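Local coordinates for protein pectinesterase (Aspergillus niger, PDB 5C1E) that hydrolyses the methyl esters of pectin to galacturonate and methanol, and probably takes part in the maceration of plant tissue, at residues W223-R228 and D250-L255; A183-S188 and V229-S234; Y19-D24 and Y45-T50; V74-T79 and S91-V96. All coordinates share one frame; numbering follows the deposited sequence.

Contact 1 of 4, residues W223-R228 and D250-L255; sequences WRVLAR and DGATPL. With SO4 (sulfate ion), chain D; SO4 (sulfate ion), chain E; SO4 (sulfate ion), chain F.
Val225 turns CG1 anti to its carbonyl carbon (chi1 -64°), against the backbone of Asp250 to Ala252, where CG1 lies 3.8 Å from Asp250 O. Leu226 likewise has CG anti to its carbonyl carbon, and beyond it CD2 comes 3.4 Å from Thr253 OG1, the two side chains lying side by side and pointing the same way. The same CD2 meets Leu255 CD2 at 3.9 Å. Backbone bonds join the two segments: Thr253 N gives to Val225 O at 2.8 Å, Leu255 N to Ala227 O at 2.7 Å. Further on, Arg228 CG packs 3.8 Å from Leu255 CB, while the far end of Arg228 grips a sulfate in the guanidinium plane through NH1 and NH2 and makes a cation-pi contact with Trp197. A second sulfate is shared by Trp223 NE1, 3.0 Å from sulfate O1, and both terminal nitrogens of Arg224; these ions probably come from the crystallisation liquor. Arg224 to Ala227 form a type I turn leading to the parallel bridge of Arg228 with Leu255, where two loops run into neighbouring strands of the last coils of the right-handed parallel beta-helix of pectinesterases.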
loop_
_atom_site.group_PDB
_atom_site.type_symbol
_atom_site.label_atom_id
_atom_site.label_comp_id
_atom_site.label_asym_id
_atom_site.label_seq_id
_atom_site.Cartn_x
_atom_site.Cartn_y
_atom_site.Cartn_z
ATOM N N TRP A 223 -11.015 -2.495 12.149
ATOM C CA TRP A 223 -11.953 -1.498 11.669
ATOM C C TRP A 223 -13.356 -2.112 11.617
ATOM O O TRP A 223 -14.336 -1.439 11.888
ATOM C CB TRP A 223 -11.486 -0.938 10.329
ATOM C CG TRP A 223 -12.283 0.213 9.811
ATOM C CD1 TRP A 223 -13.076 1.056 10.528
ATOM C CD2 TRP A 223 -12.312 0.691 8.455
ATOM N NE1 TRP A 223 -13.634 1.992 9.702
ATOM C CE2 TRP A 223 -13.178 1.793 8.423
ATOM C CE3 TRP A 223 -11.693 0.284 7.272
ATOM C CZ2 TRP A 223 -13.449 2.497 7.248
ATOM C CZ3 TRP A 223 -11.974 0.973 6.092
ATOM C CH2 TRP A 223 -12.841 2.060 6.090
ATOM N N ARG A 224 -13.440 -3.400 11.282
ATOM C CA ARG A 224 -14.678 -4.173 11.401
ATOM C C ARG A 224 -14.351 -5.468 12.140
ATOM O O ARG A 224 -13.172 -5.761 12.384
ATOM C CB ARG A 224 -15.282 -4.464 10.029
ATOM C CG ARG A 224 -15.668 -3.212 9.244
ATOM C CD ARG A 224 -16.995 -2.659 9.718
ATOM N NE ARG A 224 -17.419 -1.500 8.932
ATOM C CZ ARG A 224 -17.035 -0.247 9.167
ATOM N NH1 ARG A 224 -17.476 0.738 8.389
ATOM N NH2 ARG A 224 -16.205 0.045 10.161
ATOM N N VAL A 225 -15.377 -6.247 12.467
ATOM C CA VAL A 225 -15.252 -7.257 13.522
ATOM C C VAL A 225 -14.442 -8.507 13.141
ATOM O O VAL A 225 -14.036 -9.271 14.025
ATOM C CB VAL A 225 -16.625 -7.687 14.080
ATOM C CG1 VAL A 225 -17.319 -6.522 14.769
ATOM C CG2 VAL A 225 -17.521 -8.266 12.990
ATOM N N LEU A 226 -14.213 -8.734 11.858
ATOM C CA LEU A 226 -13.513 -9.953 11.442
ATOM C C LEU A 226 -12.183 -9.675 10.725
ATOM O O LEU A 226 -11.708 -10.476 9.917
ATOM C CB LEU A 226 -14.455 -10.870 10.646
ATOM C CG LEU A 226 -15.410 -11.671 11.539
ATOM C CD1 LEU A 226 -16.566 -12.270 10.753
ATOM C CD2 LEU A 226 -14.689 -12.783 12.273
ATOM N N ALA A 227 -11.585 -8.538 11.064
ATOM C CA ALA A 227 -10.272 -8.142 10.594
ATOM C C ALA A 227 -9.318 -9.338 10.648
ATOM O O ALA A 227 -9.212 -9.973 11.691
ATOM C CB ALA A 227 -9.736 -7.046 11.487
ATOM N N ARG A 228 -8.621 -9.609 9.549
ATOM C CA ARG A 228 -7.640 -10.694 9.506
ATOM C C ARG A 228 -6.290 -10.259 8.965
ATOM O O ARG A 228 -6.167 -9.883 7.794
ATOM C CB ARG A 228 -8.150 -11.856 8.664
ATOM C CG ARG A 228 -7.190 -13.042 8.636
ATOM C CD ARG A 228 -7.902 -14.343 8.315
ATOM N NE ARG A 228 -8.583 -14.287 7.035
ATOM C CZ ARG A 228 -9.401 -15.238 6.593
ATOM N NH1 ARG A 228 -9.613 -16.326 7.329
ATOM N NH2 ARG A 228 -9.998 -15.116 5.415
ATOM N N ASP A 250 -16.434 -2.316 18.277
ATOM C CA ASP A 250 -16.966 -3.010 19.442
ATOM C C ASP A 250 -17.410 -4.427 19.073
ATOM O O ASP A 250 -18.014 -4.631 18.027
ATOM C CB ASP A 250 -18.132 -2.258 20.074
ATOM C CG ASP A 250 -18.602 -2.922 21.336
ATOM O OD1 ASP A 250 -17.827 -2.915 22.318
ATOM O OD2 ASP A 250 -19.717 -3.489 21.333
ATOM N N GLY A 251 -17.076 -5.396 19.919
ATOM C CA GLY A 251 -17.467 -6.791 19.695
ATOM C C GLY A 251 -16.640 -7.484 18.632
ATOM O O GLY A 251 -17.053 -8.500 18.078
ATOM N N ALA A 252 -15.459 -6.934 18.350
ATOM C CA ALA A 252 -14.596 -7.480 17.315
ATOM C C ALA A 252 -14.035 -8.824 17.752
ATOM O O ALA A 252 -13.747 -9.050 18.936
ATOM C CB ALA A 252 -13.461 -6.529 17.011
ATOM N N THR A 253 -13.862 -9.699 16.768
ATOM C CA THR A 253 -13.195 -10.994 16.957
ATOM C C THR A 253 -12.158 -11.143 15.865
ATOM O O THR A 253 -12.308 -11.944 14.952
ATOM C CB THR A 253 -14.197 -12.163 16.922
ATOM O OG1 THR A 253 -14.831 -12.221 15.639
ATOM C CG2 THR A 253 -15.265 -12.012 18.037
ATOM N N PRO A 254 -11.078 -10.342 15.945
ATOM C CA PRO A 254 -10.118 -10.338 14.849
ATOM C C PRO A 254 -9.341 -11.638 14.762
ATOM O O PRO A 254 -9.201 -12.351 15.758
ATOM C CB PRO A 254 -9.166 -9.186 15.208
ATOM C CG PRO A 254 -9.233 -9.110 16.676
ATOM C CD PRO A 254 -10.685 -9.421 17.019
ATOM N N LEU A 255 -8.859 -11.928 13.566
ATOM C CA LEU A 255 -7.950 -13.047 13.324
ATOM C C LEU A 255 -6.555 -12.465 13.068
ATOM O O LEU A 255 -6.173 -12.104 11.934
ATOM C CB LEU A 255 -8.426 -13.898 12.147
ATOM C CG LEU A 255 -9.765 -14.647 12.271
ATOM C CD1 LEU A 255 -9.844 -15.426 13.578
ATOM C CD2 LEU A 255 -10.953 -13.714 12.183
HETATM S S SO4 D . -16.579 3.935 10.292
HETATM O O1 SO4 D . -15.205 4.477 10.330
HETATM O O2 SO4 D . -17.521 4.992 10.714
HETATM O O3 SO4 D . -16.886 3.526 8.914
HETATM O O4 SO4 D . -16.667 2.794 11.229
HETATM S S SO4 E . -11.538 -18.465 5.310
HETATM O O1 SO4 E . -10.332 -19.329 5.308
HETATM O O2 SO4 E . -11.368 -17.344 4.364
HETATM O O3 SO4 E . -12.717 -19.269 4.924
HETATM O O4 SO4 E . -11.757 -17.972 6.693
HETATM S S SO4 F . -20.629 -1.316 6.867
HETATM O O1 SO4 F . -19.298 -1.012 6.293
HETATM O O2 SO4 F . -21.419 -0.066 6.988
HETATM O O3 SO4 F . -21.334 -2.271 5.978
HETATM O O4 SO4 F . -20.451 -1.949 8.202
#

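Contact 2 of 4, residues A183-S188 and V229-S234; sequences AITASS and VIYQNS
This is interior packing in the parallel beta-helix: Ile184, at a corner of the chain, with Thr185 and Ser187 of the strand after it, meets Val229 and Tyr231 on strand 228-232 across the interior of the coils. The two strands belong to different sheets, and the short segments 185-187 and 229-232 approach to 9.6 Å between axes, their N-to-C directions 145° apart, too distant for backbone pairing. Side chains alone make the contact, and no hydrogen bond crosses it.

Tyr231 reaches furthest. Its hydroxyl comes tip to tip with Thr185, 3.6 Å from Thr185 CG2, and lies 3.4 Å from Ile184 CB, the isoleucine side chain crossing the tyrosine obliquely. That OH is not left among methyls: it is hydrogen-bonded to Leu219 O, and so is Thr185 OG1, so one carbonyl of strand 217-220 holds both hydroxyls. The threonine can do both because chi1 of 65° places OG1 between its backbone N and carbonyl carbon and leaves CG2 to face the tyrosine. Ile200 of strand 198-201 touches both Thr185 and Tyr231. The predicted active-site Asp161 is near, its side chain about 8 Å from that of Thr185. Thr185 and Val229 slide past each other in opposite directions, with Thr185 OG1 3.7 Å from Val229 CG2, the methyl that also lies 4.3 Å from Ser187 CB.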
loop_
_atom_site.group_PDB
_atom_site.type_symbol
_atom_site.label_atom_id
_atom_site.label_comp_id
_atom_site.label_asym_id
_atom_site.label_seq_id
_atom_site.Cartn_x
_atom_site.Cartn_y
_atom_site.Cartn_z
ATOM N N ALA A 183 -2.067 2.517 15.118
ATOM C CA ALA A 183 -2.091 1.138 14.638
ATOM C C ALA A 183 -1.774 1.123 13.159
ATOM O O ALA A 183 -2.274 1.951 12.413
ATOM C CB ALA A 183 -3.442 0.507 14.904
ATOM N N ILE A 184 -0.941 0.175 12.729
ATOM C CA ILE A 184 -0.522 0.132 11.345
ATOM C C ILE A 184 -1.681 -0.313 10.450
ATOM O O ILE A 184 -2.003 0.353 9.486
ATOM C CB ILE A 184 0.670 -0.816 11.143
ATOM C CG1 ILE A 184 1.897 -0.296 11.882
ATOM C CG2 ILE A 184 0.987 -0.948 9.668
ATOM C CD1 ILE A 184 3.012 -1.301 12.036
ATOM N N THR A 185 -2.291 -1.448 10.772
ATOM C CA THR A 185 -3.389 -1.982 9.941
ATOM C C THR A 185 -4.762 -1.729 10.555
ATOM O O THR A 185 -4.934 -1.764 11.769
ATOM C CB THR A 185 -3.250 -3.496 9.650
ATOM O OG1 THR A 185 -3.366 -4.291 10.853
ATOM C CG2 THR A 185 -1.948 -3.783 8.944
ATOM N N ALA A 186 -5.749 -1.522 9.692
ATOM C CA ALA A 186 -7.130 -1.446 10.109
ATOM C C ALA A 186 -8.026 -2.138 9.077
ATOM O O ALA A 186 -8.648 -1.499 8.223
ATOM C CB ALA A 186 -7.533 0.012 10.321
ATOM N N SER A 187 -8.070 -3.465 9.159
ATOM C CA SER A 187 -8.843 -4.256 8.210
ATOM C C SER A 187 -10.333 -4.136 8.501
ATOM O O SER A 187 -10.745 -4.186 9.659
ATOM C CB SER A 187 -8.443 -5.726 8.245
ATOM O OG SER A 187 -9.401 -6.534 7.577
ATOM N N SER A 188 -11.113 -4.017 7.429
ATOM C CA SER A 188 -12.570 -3.956 7.505
ATOM C C SER A 188 -13.241 -5.275 7.073
ATOM O O SER A 188 -14.441 -5.299 6.760
ATOM C CB SER A 188 -13.094 -2.782 6.664
ATOM O OG SER A 188 -12.566 -2.851 5.352
ATOM N N VAL A 229 -5.283 -10.328 9.826
ATOM C CA VAL A 229 -3.946 -9.846 9.488
ATOM C C VAL A 229 -2.896 -10.787 10.064
ATOM O O VAL A 229 -3.009 -11.190 11.227
ATOM C CB VAL A 229 -3.711 -8.458 10.086
ATOM C CG1 VAL A 229 -2.336 -7.931 9.707
ATOM C CG2 VAL A 229 -4.808 -7.473 9.641
ATOM N N ILE A 230 -1.896 -11.122 9.244
ATOM C CA ILE A 230 -0.718 -11.880 9.694
ATOM C C ILE A 230 0.567 -11.126 9.373
ATOM O O ILE A 230 0.749 -10.647 8.243
ATOM C CB ILE A 230 -0.675 -13.331 9.130
ATOM C CG1 ILE A 230 0.567 -14.063 9.664
ATOM C CG2 ILE A 230 -0.704 -13.365 7.614
ATOM C CD1 ILE A 230 0.481 -15.563 9.512
ATOM N N TYR A 231 1.446 -11.000 10.371
ATOM C CA TYR A 231 2.805 -10.527 10.157
ATOM C C TYR A 231 3.713 -11.745 10.282
ATOM O O TYR A 231 3.738 -12.400 11.329
ATOM C CB TYR A 231 3.219 -9.496 11.207
ATOM C CG TYR A 231 2.633 -8.094 11.070
ATOM C CD1 TYR A 231 1.313 -7.837 11.432
ATOM C CD2 TYR A 231 3.424 -7.016 10.700
ATOM C CE1 TYR A 231 0.780 -6.551 11.351
ATOM C CE2 TYR A 231 2.905 -5.725 10.620
ATOM C CZ TYR A 231 1.576 -5.498 10.933
ATOM O OH TYR A 231 1.037 -4.218 10.875
ATOM N N GLN A 232 4.423 -12.065 9.208
ATOM C CA GLN A 232 5.231 -13.282 9.154
ATOM C C GLN A 232 6.610 -13.023 8.560
ATOM O O GLN A 232 6.773 -12.193 7.645
ATOM C CB GLN A 232 4.502 -14.372 8.350
ATOM C CG GLN A 232 4.076 -13.955 6.964
ATOM C CD GLN A 232 3.280 -15.031 6.236
ATOM O OE1 GLN A 232 2.481 -15.730 6.834
ATOM N NE2 GLN A 232 3.457 -15.120 4.939
ATOM N N ASN A 233 7.609 -13.745 9.067
ATOM C CA ASN A 233 8.960 -13.654 8.526
ATOM C C ASN A 233 9.481 -12.214 8.434
ATOM O O ASN A 233 10.259 -11.895 7.530
ATOM C CB ASN A 233 9.014 -14.297 7.137
ATOM C CG ASN A 233 8.498 -15.718 7.122
ATOM O OD1 ASN A 233 8.887 -16.532 7.948
ATOM N ND2 ASN A 233 7.628 -16.032 6.154
ATOM N N SER A 234 9.055 -11.357 9.366
ATOM C CA SER A 234 9.328 -9.937 9.291
ATOM C C SER A 234 10.128 -9.433 10.472
ATOM O O SER A 234 10.193 -10.082 11.528
ATOM C CB SER A 234 8.019 -9.141 9.227
ATOM O OG SER A 234 7.321 -9.399 8.038
#

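Contact 3 of 4, residues Y19-D24 and Y45-T50; sequences YSTIGD and YEEQLT
Glu47 points its side chain at the first turn of helix 22-29, and its carboxylate takes two backbone N-H groups at once, one on each oxygen. Ile22 N gives to Glu47 OE2 at 3.0 Å and Gly23 N to Glu47 OE1 at 2.8 Å, each oxygen using its syn lone pair, the one on the side of its partner oxygen. This two-pronged grip fixes the rotation of the carboxylate. CG stands anti to the carbonyl carbon of Glu47 (chi1 -62°) and the chain is extended beyond it, which carries the acid across to the helix. Thr21 crosses the glutamate obliquely, its CB 3.4 Å from Glu47 OE2, and occupies the N-cap, where Thr21 OG1 accepts from Asp24 N at 2.9 Å. The helix start would be expected to favour the charged form of the glutamate, since its N-H groups point at the acid.

Ile22 has two hydrophobic partners and crosses each at about a right angle. Its CD1 sits over a face of the Tyr45 ring, 3.9 Å from Tyr45 CG; its other branch, CG2, touches Leu49 CD1 at 3.8 Å. The second leucine methyl, CD2, rests 3.9 Å from Gly23 CA, beside the helix backbone. Tyr45 OH is bonded to Ala41 O, and Val13 and Val40 extend the apolar surroundings of Ile22. The arrangement is that of a capped helix packed against the first coils at the N-terminal end of a parallel beta-helix, consistent with a cap on its interior.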
loop_
_atom_site.group_PDB
_atom_site.type_symbol
_atom_site.label_atom_id
_atom_site.label_comp_id
_atom_site.label_asym_id
_atom_site.label_seq_id
_atom_site.Cartn_x
_atom_site.Cartn_y
_atom_site.Cartn_z
ATOM N N TYR A 19 3.480 14.386 -23.101
ATOM C CA TYR A 19 2.501 15.011 -22.205
ATOM C C TYR A 19 3.211 15.659 -21.017
ATOM O O TYR A 19 4.174 15.101 -20.488
ATOM C CB TYR A 19 1.491 13.971 -21.712
ATOM C CG TYR A 19 0.936 13.129 -22.849
ATOM C CD1 TYR A 19 -0.104 13.610 -23.637
ATOM C CD2 TYR A 19 1.494 11.894 -23.177
ATOM C CE1 TYR A 19 -0.623 12.869 -24.685
ATOM C CE2 TYR A 19 1.004 11.144 -24.243
ATOM C CZ TYR A 19 -0.076 11.641 -24.986
ATOM O OH TYR A 19 -0.591 10.940 -26.052
ATOM N N SER A 20 2.720 16.823 -20.602
ATOM C CA SER A 20 3.315 17.563 -19.488
ATOM C C SER A 20 2.799 17.082 -18.132
ATOM O O SER A 20 3.497 17.217 -17.120
ATOM C CB SER A 20 3.032 19.058 -19.626
ATOM O OG SER A 20 1.647 19.299 -19.719
ATOM N N THR A 21 1.586 16.525 -18.121
ATOM C CA THR A 21 0.976 15.971 -16.914
ATOM C C THR A 21 0.646 14.470 -17.068
ATOM O O THR A 21 0.421 13.959 -18.171
ATOM C CB THR A 21 -0.311 16.742 -16.509
ATOM O OG1 THR A 21 -1.407 16.370 -17.358
ATOM C CG2 THR A 21 -0.095 18.259 -16.543
ATOM N N ILE A 22 0.591 13.773 -15.938
ATOM C CA ILE A 22 0.178 12.379 -15.928
ATOM C C ILE A 22 -1.287 12.285 -16.354
ATOM O O ILE A 22 -1.646 11.423 -17.131
ATOM C CB ILE A 22 0.415 11.703 -14.564
ATOM C CG1 ILE A 22 1.903 11.773 -14.186
ATOM C CG2 ILE A 22 -0.016 10.246 -14.600
ATOM C CD1 ILE A 22 2.194 11.406 -12.761
ATOM N N GLY A 23 -2.111 13.194 -15.850
ATOM C CA GLY A 23 -3.517 13.264 -16.225
ATOM C C GLY A 23 -3.752 13.360 -17.725
ATOM O O GLY A 23 -4.669 12.748 -18.251
ATOM N N ASP A 24 -2.928 14.138 -18.417
ATOM C CA ASP A 24 -3.056 14.254 -19.868
ATOM C C ASP A 24 -2.762 12.924 -20.547
ATOM O O ASP A 24 -3.436 12.574 -21.510
ATOM C CB ASP A 24 -2.143 15.346 -20.415
ATOM C CG ASP A 24 -2.615 16.738 -20.052
ATOM O OD1 ASP A 24 -3.748 16.904 -19.591
ATOM O OD2 ASP A 24 -1.828 17.671 -20.237
ATOM N N TYR A 45 4.554 16.005 -9.571
ATOM C CA TYR A 45 3.320 16.202 -10.303
ATOM C C TYR A 45 2.193 16.492 -9.295
ATOM O O TYR A 45 1.763 15.616 -8.540
ATOM C CB TYR A 45 3.042 14.970 -11.168
ATOM C CG TYR A 45 4.125 14.730 -12.196
ATOM C CD1 TYR A 45 5.303 14.066 -11.859
ATOM C CD2 TYR A 45 3.982 15.201 -13.507
ATOM C CE1 TYR A 45 6.298 13.858 -12.813
ATOM C CE2 TYR A 45 4.965 15.008 -14.461
ATOM C CZ TYR A 45 6.120 14.348 -14.115
ATOM O OH TYR A 45 7.083 14.179 -15.069
ATOM N N GLU A 46 1.770 17.752 -9.265
ATOM C CA GLU A 46 0.741 18.221 -8.379
ATOM C C GLU A 46 -0.599 17.920 -9.045
ATOM O O GLU A 46 -1.169 18.759 -9.740
ATOM C CB GLU A 46 0.923 19.721 -8.123
ATOM C CG GLU A 46 2.233 20.028 -7.388
ATOM C CD GLU A 46 2.359 21.470 -6.901
ATOM O OE1 GLU A 46 1.641 22.369 -7.396
ATOM O OE2 GLU A 46 3.210 21.708 -6.023
ATOM N N GLU A 47 -1.062 16.692 -8.855
ATOM C CA GLU A 47 -2.240 16.175 -9.540
ATOM C C GLU A 47 -3.034 15.261 -8.623
ATOM O O GLU A 47 -2.477 14.663 -7.704
ATOM C CB GLU A 47 -1.807 15.386 -10.784
ATOM C CG GLU A 47 -1.068 16.217 -11.817
ATOM C CD GLU A 47 -0.756 15.435 -13.069
ATOM O OE1 GLU A 47 -1.685 14.833 -13.653
ATOM O OE2 GLU A 47 0.419 15.406 -13.459
ATOM N N GLN A 48 -4.345 15.181 -8.866
ATOM C CA GLN A 48 -5.222 14.204 -8.226
ATOM C C GLN A 48 -5.813 13.335 -9.337
ATOM O O GLN A 48 -6.441 13.847 -10.263
ATOM C CB GLN A 48 -6.325 14.900 -7.431
ATOM C CG GLN A 48 -7.125 13.946 -6.570
ATOM C CD GLN A 48 -8.136 14.637 -5.683
ATOM O OE1 GLN A 48 -8.602 15.744 -5.975
ATOM N NE2 GLN A 48 -8.482 13.983 -4.581
ATOM N N LEU A 49 -5.580 12.029 -9.272
ATOM C CA LEU A 49 -5.842 11.150 -10.412
ATOM C C LEU A 49 -6.820 10.034 -10.088
ATOM O O LEU A 49 -6.815 9.490 -8.984
ATOM C CB LEU A 49 -4.527 10.524 -10.874
ATOM C CG LEU A 49 -3.432 11.517 -11.237
ATOM C CD1 LEU A 49 -2.134 10.780 -11.493
ATOM C CD2 LEU A 49 -3.861 12.337 -12.444
ATOM N N THR A 50 -7.669 9.698 -11.052
ATOM C CA THR A 50 -8.476 8.483 -10.976
ATOM C C THR A 50 -8.047 7.600 -12.126
ATOM O O THR A 50 -8.066 8.046 -13.283
ATOM C CB THR A 50 -9.984 8.781 -11.044
ATOM O OG1 THR A 50 -10.342 9.582 -9.911
ATOM C CG2 THR A 50 -10.798 7.485 -11.027
#

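Contact 4 of 4, residues V74-T79 and S91-V96; sequences VTITHT and SATVNV
Thr93 meets Ile76, Thr77 and His78 at a corner of the parallel beta-helix, where the chain has left strand 74-78, passed through a loop with the short helix 82-85 and is about to enter strand 94-96 of another sheet. The threonine carries most of the contact, and its two branches meet partly different neighbours.

From CB, the methyl branch CG2 stands anti to the backbone N. It touches Ile76 CG2 at 3.8 Å, the two side chains crossing obliquely, and rests 3.9 Å from Thr77 C, so that it lies against the backbone as well as the side chains of strand 74-78. The hydroxyl branch (chi1 -61°) has OG1 anti to the carbonyl carbon. There it lies 3.7 Å from His78 CB, and it is hydrogen-bonded to Glu109 O on strand 107-110, the next strand of the sheet that holds 74-78. A water reaches the same oxygen, giving a proton to Thr93 OG1 at 3.0 Å. It also donates to Ser91 O, 2.7 Å from the water oxygen.

His78 is the water's third partner. Its CB faces Thr93, but with CG anti to the backbone N (chi1 -177°) the ring leads away from direct contact, and a water links the ring to Thr93. The bridge thus joins an imidazole, a hydroxyl and a backbone carbonyl. Deeper in, Ile76 CG2 also reaches Val94 CG2 at 4.2 Å. The bridging water lies in the plane of the His78 ring, at its edge, 2.8 Å from ND1.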
loop_
_atom_site.group_PDB
_atom_site.type_symbol
_atom_site.label_atom_id
_atom_site.label_comp_id
_atom_site.label_asym_id
_atom_site.label_seq_id
_atom_site.Cartn_x
_atom_site.Cartn_y
_atom_site.Cartn_z
ATOM N N VAL A 74 9.998 10.390 -9.253
ATOM C CA VAL A 74 8.651 10.797 -9.644
ATOM C C VAL A 74 7.776 10.811 -8.406
ATOM O O VAL A 74 7.635 9.792 -7.727
ATOM C CB VAL A 74 8.039 9.868 -10.698
ATOM C CG1 VAL A 74 6.623 10.315 -11.042
ATOM C CG2 VAL A 74 8.900 9.866 -11.944
ATOM N N THR A 75 7.224 11.978 -8.093
ATOM C CA THR A 75 6.306 12.110 -6.975
ATOM C C THR A 75 4.991 12.668 -7.493
ATOM O O THR A 75 4.987 13.674 -8.209
ATOM C CB THR A 75 6.904 13.015 -5.881
ATOM O OG1 THR A 75 8.055 12.373 -5.327
ATOM C CG2 THR A 75 5.907 13.236 -4.752
ATOM N N ILE A 76 3.893 11.995 -7.150
ATOM C CA ILE A 76 2.543 12.503 -7.359
ATOM C C ILE A 76 2.021 12.995 -6.018
ATOM O O ILE A 76 1.951 12.226 -5.044
ATOM C CB ILE A 76 1.590 11.425 -7.914
ATOM C CG1 ILE A 76 2.233 10.738 -9.117
ATOM C CG2 ILE A 76 0.241 12.048 -8.300
ATOM C CD1 ILE A 76 1.424 9.626 -9.712
ATOM N N THR A 77 1.641 14.267 -5.958
ATOM C CA THR A 77 1.230 14.841 -4.699
ATOM C C THR A 77 -0.022 15.698 -4.828
ATOM O O THR A 77 -0.219 16.388 -5.816
ATOM C CB THR A 77 2.360 15.682 -4.055
ATOM O OG1 THR A 77 1.960 16.096 -2.742
ATOM C CG2 THR A 77 2.699 16.881 -4.890
ATOM N N HIS A 78 -0.837 15.637 -3.777
ATOM C CA HIS A 78 -2.026 16.467 -3.647
ATOM C C HIS A 78 -2.373 16.499 -2.160
ATOM O O HIS A 78 -1.976 15.611 -1.402
ATOM C CB HIS A 78 -3.163 15.903 -4.507
ATOM C CG HIS A 78 -4.421 16.727 -4.493
ATOM N ND1 HIS A 78 -5.555 16.338 -3.814
ATOM C CD2 HIS A 78 -4.741 17.885 -5.119
ATOM C CE1 HIS A 78 -6.506 17.240 -3.989
ATOM N NE2 HIS A 78 -6.038 18.187 -4.780
ATOM N N THR A 79 -3.061 17.544 -1.723
ATOM C CA THR A 79 -3.381 17.693 -0.311
ATOM C C THR A 79 -4.865 18.014 -0.138
ATOM O O THR A 79 -5.342 19.043 -0.619
ATOM C CB THR A 79 -2.546 18.820 0.323
ATOM O OG1 THR A 79 -1.155 18.475 0.270
ATOM C CG2 THR A 79 -2.930 19.035 1.764
ATOM N N SER A 91 -10.597 11.937 -1.185
ATOM C CA SER A 91 -9.395 12.538 -0.613
ATOM C C SER A 91 -8.108 11.979 -1.225
ATOM O O SER A 91 -7.031 12.515 -0.977
ATOM C CB SER A 91 -9.354 12.331 0.906
ATOM O OG SER A 91 -8.915 11.025 1.264
ATOM N N ALA A 92 -8.220 10.903 -1.997
ATOM C CA ALA A 92 -7.042 10.168 -2.456
ATOM C C ALA A 92 -6.305 10.929 -3.529
ATOM O O ALA A 92 -6.919 11.472 -4.436
ATOM C CB ALA A 92 -7.431 8.795 -2.975
ATOM N N THR A 93 -4.980 10.978 -3.423
ATOM C CA THR A 93 -4.162 11.562 -4.481
ATOM C C THR A 93 -4.275 10.722 -5.748
ATOM O O THR A 93 -4.371 11.265 -6.862
ATOM C CB THR A 93 -2.714 11.707 -4.031
ATOM O OG1 THR A 93 -2.689 12.586 -2.904
ATOM C CG2 THR A 93 -1.868 12.278 -5.136
ATOM N N VAL A 94 -4.296 9.407 -5.568
ATOM C CA VAL A 94 -4.507 8.461 -6.682
ATOM C C VAL A 94 -5.575 7.428 -6.306
ATOM O O VAL A 94 -5.499 6.792 -5.240
ATOM C CB VAL A 94 -3.225 7.704 -7.074
ATOM C CG1 VAL A 94 -3.530 6.697 -8.172
ATOM C CG2 VAL A 94 -2.142 8.652 -7.552
ATOM N N ASN A 95 -6.565 7.274 -7.187
ATOM C CA ASN A 95 -7.687 6.376 -6.970
ATOM C C ASN A 95 -7.662 5.319 -8.056
ATOM O O ASN A 95 -7.954 5.617 -9.203
ATOM C CB ASN A 95 -9.010 7.173 -6.996
ATOM C CG ASN A 95 -10.241 6.312 -6.773
ATOM O OD1 ASN A 95 -10.153 5.118 -6.476
ATOM N ND2 ASN A 95 -11.417 6.933 -6.891
ATOM N N VAL A 96 -7.291 4.093 -7.706
ATOM C CA VAL A 96 -7.171 3.029 -8.701
ATOM C C VAL A 96 -8.419 2.160 -8.713
ATOM O O VAL A 96 -8.662 1.373 -7.783
ATOM C CB VAL A 96 -5.948 2.146 -8.450
ATOM C CG1 VAL A 96 -5.806 1.120 -9.559
ATOM C CG2 VAL A 96 -4.684 2.987 -8.372
HETATM O O HOH W 1 -5.187 14.070 -2.281
#

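Overall arrangement
Contacts 3 and 4 sit together toward the N-terminal end of the beta-helix, centres 9 Å apart, and share two sheets: strands 43-46 and 74-78 pair, as do 49-51 and 94-96. Contacts 1 and 2 sit near the other end, centres 13 Å apart and touching, with Leu255 O 2.9 Å from Val229 N; the centres of contacts 1 and 3 are 38 Å apart. Contacts 2 and 4 are buried, yet contact 2 has side-chain packing alone across it, while contact 4 adds a bridging water. Contact 3, partly buried, uses a carboxylate on helix N-H groups over an apolar layer. Contact 1 lies at the surface, joining backbone bonds to arginines that hold sulfates.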